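Local coordinates for protein putative thioesterase (Syntrophus aciditrophicus SB, PDB 3HDU) that probably acts as a thioesterase, hydrolysing thioester bonds, and has a hotdog fold, at residues 101-112 and 145-156. Numbering follows the deposited sequence. Where two conformers were deposited one is given.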
# COMPACT_ATOMS: atom_id res chain seq x y z
N LEU A 101 1.10 24.53 1.86
CA LEU A 101 1.33 23.11 2.19
C LEU A 101 0.02 22.42 2.60
O LEU A 101 -0.68 22.90 3.50
CB LEU A 101 2.39 22.93 3.29
CG LEU A 101 3.84 23.19 2.90
CD1 LEU A 101 4.74 23.23 4.12
CD2 LEU A 101 4.34 22.15 1.91
N SER A 102 -0.31 21.33 1.92
CA SER A 102 -1.53 20.54 2.18
C SER A 102 -1.20 19.06 2.14
O SER A 102 -0.41 18.63 1.29
CB SER A 102 -2.59 20.87 1.13
OG SER A 102 -3.82 20.25 1.45
N THR A 103 -1.79 18.28 3.05
CA THR A 103 -1.58 16.84 3.11
C THR A 103 -2.28 16.17 1.93
O THR A 103 -3.45 16.46 1.67
CB THR A 103 -2.16 16.20 4.43
OG1 THR A 103 -1.80 16.99 5.57
CG2 THR A 103 -1.65 14.78 4.62
N MSE A 104 -1.56 15.32 1.20
CA MSE A 104 -2.11 14.54 0.09
C MSE A 104 -2.48 13.12 0.55
O MSE A 104 -3.55 12.62 0.20
CB MSE A 104 -1.11 14.44 -1.07
CG MSE A 104 -1.62 13.60 -2.24
SE MSE A 104 -0.55 13.76 -3.81
CE MSE A 104 -1.65 12.68 -5.03
N SER A 105 -1.58 12.50 1.32
CA SER A 105 -1.75 11.13 1.82
C SER A 105 -1.16 10.99 3.22
O SER A 105 -0.03 11.41 3.44
CB SER A 105 -1.05 10.16 0.87
OG SER A 105 -1.26 8.81 1.26
N LEU A 106 -1.94 10.42 4.15
CA LEU A 106 -1.52 10.18 5.54
C LEU A 106 -1.73 8.70 5.87
O LEU A 106 -2.87 8.23 5.93
CB LEU A 106 -2.35 11.04 6.50
CG LEU A 106 -2.15 10.85 8.01
CD1 LEU A 106 -0.71 11.13 8.42
CD2 LEU A 106 -3.09 11.75 8.78
N HIS A 107 -0.63 7.97 6.04
CA HIS A 107 -0.63 6.55 6.40
C HIS A 107 0.02 6.44 7.77
O HIS A 107 1.17 6.84 7.93
CB HIS A 107 0.17 5.75 5.37
CG HIS A 107 -0.51 5.57 4.05
ND1 HIS A 107 -0.42 4.41 3.32
CD2 HIS A 107 -1.32 6.39 3.34
CE1 HIS A 107 -1.12 4.52 2.21
NE2 HIS A 107 -1.68 5.72 2.20
N VAL A 108 -0.72 5.94 8.76
CA VAL A 108 -0.23 5.78 10.14
C VAL A 108 -0.48 4.36 10.63
O VAL A 108 -1.62 3.90 10.58
CB VAL A 108 -0.93 6.79 11.11
CG1 VAL A 108 -0.46 6.59 12.56
CG2 VAL A 108 -0.67 8.22 10.66
N GLU A 109 0.59 3.69 11.09
CA GLU A 109 0.54 2.34 11.65
C GLU A 109 0.83 2.46 13.16
O GLU A 109 1.86 3.02 13.55
CB GLU A 109 1.58 1.45 10.95
CG GLU A 109 1.63 1.58 9.41
CD GLU A 109 0.29 1.36 8.72
OE1 GLU A 109 -0.47 0.48 9.16
OE2 GLU A 109 0.01 2.07 7.73
N TYR A 110 -0.07 1.93 13.98
CA TYR A 110 0.02 2.00 15.45
C TYR A 110 0.49 0.67 16.05
O TYR A 110 -0.14 -0.37 15.83
CB TYR A 110 -1.36 2.32 16.03
CG TYR A 110 -2.01 3.62 15.56
CD1 TYR A 110 -2.56 3.73 14.27
CD2 TYR A 110 -2.13 4.73 16.42
CE1 TYR A 110 -3.18 4.92 13.84
CE2 TYR A 110 -2.75 5.91 16.00
CZ TYR A 110 -3.27 6.00 14.71
OH TYR A 110 -3.88 7.15 14.27
N LEU A 111 1.58 0.72 16.82
CA LEU A 111 2.14 -0.46 17.51
C LEU A 111 1.46 -0.76 18.84
O LEU A 111 1.40 -1.92 19.26
CB LEU A 111 3.65 -0.30 17.74
CG LEU A 111 4.52 -0.36 16.49
CD1 LEU A 111 5.96 -0.02 16.85
CD2 LEU A 111 4.43 -1.74 15.84
N ARG A 112 1.02 0.29 19.52
CA ARG A 112 0.28 0.18 20.79
C ARG A 112 -0.50 1.49 21.00
O ARG A 112 -0.19 2.49 20.33
CB ARG A 112 1.26 -0.11 21.95
CG ARG A 112 1.99 1.11 22.54
CD ARG A 112 3.15 0.69 23.42
NE ARG A 112 4.33 0.28 22.64
CZ ARG A 112 5.48 -0.18 23.16
NH1 ARG A 112 5.64 -0.34 24.48
NH2 ARG A 112 6.48 -0.50 22.33
N GLU A 145 9.54 4.74 23.89
CA GLU A 145 8.99 3.52 23.27
C GLU A 145 8.25 3.90 22.00
O GLU A 145 7.43 4.80 22.04
CB GLU A 145 8.00 2.84 24.21
CG GLU A 145 8.62 2.30 25.49
CD GLU A 145 7.60 1.60 26.36
OE1 GLU A 145 6.55 2.20 26.67
OE2 GLU A 145 7.85 0.45 26.76
N LEU A 146 8.51 3.20 20.89
CA LEU A 146 7.86 3.46 19.60
C LEU A 146 6.39 3.03 19.66
O LEU A 146 6.11 1.85 19.77
CB LEU A 146 8.58 2.72 18.46
CG LEU A 146 8.09 2.99 17.02
CD1 LEU A 146 8.43 4.42 16.61
CD2 LEU A 146 8.69 1.99 16.06
N ILE A 147 5.48 4.00 19.59
CA ILE A 147 4.02 3.72 19.62
C ILE A 147 3.33 3.81 18.25
O ILE A 147 2.30 3.16 18.05
CB ILE A 147 3.27 4.54 20.73
CG1 ILE A 147 3.23 6.03 20.42
CG2 ILE A 147 3.91 4.27 22.11
CD1 ILE A 147 2.67 6.86 21.57
N ALA A 148 3.88 4.60 17.33
CA ALA A 148 3.34 4.71 15.97
C ALA A 148 4.38 5.19 14.95
O ALA A 148 5.35 5.87 15.31
CB ALA A 148 2.12 5.63 15.94
N VAL A 149 4.21 4.78 13.69
CA VAL A 149 5.07 5.20 12.57
C VAL A 149 4.15 5.73 11.48
O VAL A 149 3.02 5.24 11.33
CB VAL A 149 5.98 4.06 12.02
CG1 VAL A 149 6.85 3.49 13.13
CG2 VAL A 149 5.17 2.95 11.35
N GLY A 150 4.62 6.74 10.75
CA GLY A 150 3.81 7.36 9.70
C GLY A 150 4.56 7.66 8.41
O GLY A 150 5.77 7.88 8.43
N SER A 151 3.82 7.60 7.30
CA SER A 151 4.29 8.00 5.97
C SER A 151 3.30 9.08 5.55
O SER A 151 2.09 8.81 5.48
CB SER A 151 4.26 6.85 4.96
OG SER A 151 5.14 5.82 5.37
N VAL A 152 3.80 10.29 5.32
CA VAL A 152 2.95 11.43 4.97
C VAL A 152 3.49 12.13 3.72
O VAL A 152 4.70 12.37 3.62
CB VAL A 152 2.90 12.45 6.13
CG1 VAL A 152 1.87 13.56 5.84
CG2 VAL A 152 2.56 11.76 7.45
N SER A 153 2.59 12.45 2.78
CA SER A 153 2.92 13.19 1.57
C SER A 153 2.27 14.57 1.64
O SER A 153 1.06 14.66 1.85
CB SER A 153 2.45 12.47 0.31
OG SER A 153 3.40 11.50 -0.11
N TYR A 154 3.09 15.62 1.49
CA TYR A 154 2.65 17.02 1.42
C TYR A 154 2.88 17.58 0.02
O TYR A 154 3.87 17.23 -0.64
CB TYR A 154 3.38 17.89 2.45
CG TYR A 154 2.63 18.01 3.75
CD1 TYR A 154 2.78 17.06 4.76
CD2 TYR A 154 1.73 19.07 3.95
CE1 TYR A 154 2.06 17.17 5.96
CE2 TYR A 154 1.01 19.18 5.15
CZ TYR A 154 1.18 18.23 6.15
OH TYR A 154 0.48 18.33 7.32
N ILE A 155 1.95 18.43 -0.43
CA ILE A 155 2.06 19.12 -1.73
C ILE A 155 1.82 20.61 -1.57
O ILE A 155 1.16 21.04 -0.62
CB ILE A 155 1.10 18.53 -2.80
CG1 ILE A 155 -0.38 18.67 -2.40
CG2 ILE A 155 1.44 17.06 -3.06
CD1 ILE A 155 -1.33 18.20 -3.48
N LEU A 156 2.36 21.40 -2.51
CA LEU A 156 2.13 22.84 -2.56
C LEU A 156 0.89 23.02 -3.42
O LEU A 156 0.92 22.69 -4.61
CB LEU A 156 3.33 23.57 -3.16
CG LEU A 156 4.64 23.46 -2.37
CD1 LEU A 156 5.79 24.09 -3.15
CD2 LEU A 156 4.52 24.09 -0.97
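Leu101 to Tyr110 pairs antiparallel with Ala148 to Leu156, the axes of 105-110 and 146-156 approaching to 4.7 Å, their directions 169° apart. The register slips at a classic beta bulge, where Met104 and Ser105 both face Ser153: Met104 N gives Ser153 O a hydrogen bond of 2.8 Å, Ser105 N only a weak one. On the face turned to helix 58-85, Leu106 CD1 lies 3.5 Å from Val152 CG2, the two side chains side by side, and Leu101 CD2 rests against Leu156 CD2. The Tyr154 ring takes Thr103 CA over one face, near the rim; Thr103 OG1 hydrogen-bonds Asp71 OD1, and Tyr154 OH the backbone oxygen of Asp71. This is the hotdog fold, its sheet wrapped against the long helix, and Ser105 to Glu109 pair with a strand of a second subunit to continue the sheet. On the other face, Ser105 and His107 hydrogen-bond Glu109 of that subunit, and the selenium (SE) of Met104, a selenomethionine, meets Ile155 CG2 at 3.9 Å. Leu111 CD1 touches Leu146 CD2 at 3.5 Å. Bent at chi3 (78°), Arg112 brings NH1 to 3.3 Å from Glu145 OE2 in a salt bridge, the guanidinium and carboxylate planes 56° apart, while its CG packs on Ile147 CG2 (3.7 Å). With an alanine here, Glu145 would probably lose this charge partner and Ile147 CG2 the cover of the arginine's CG and CD.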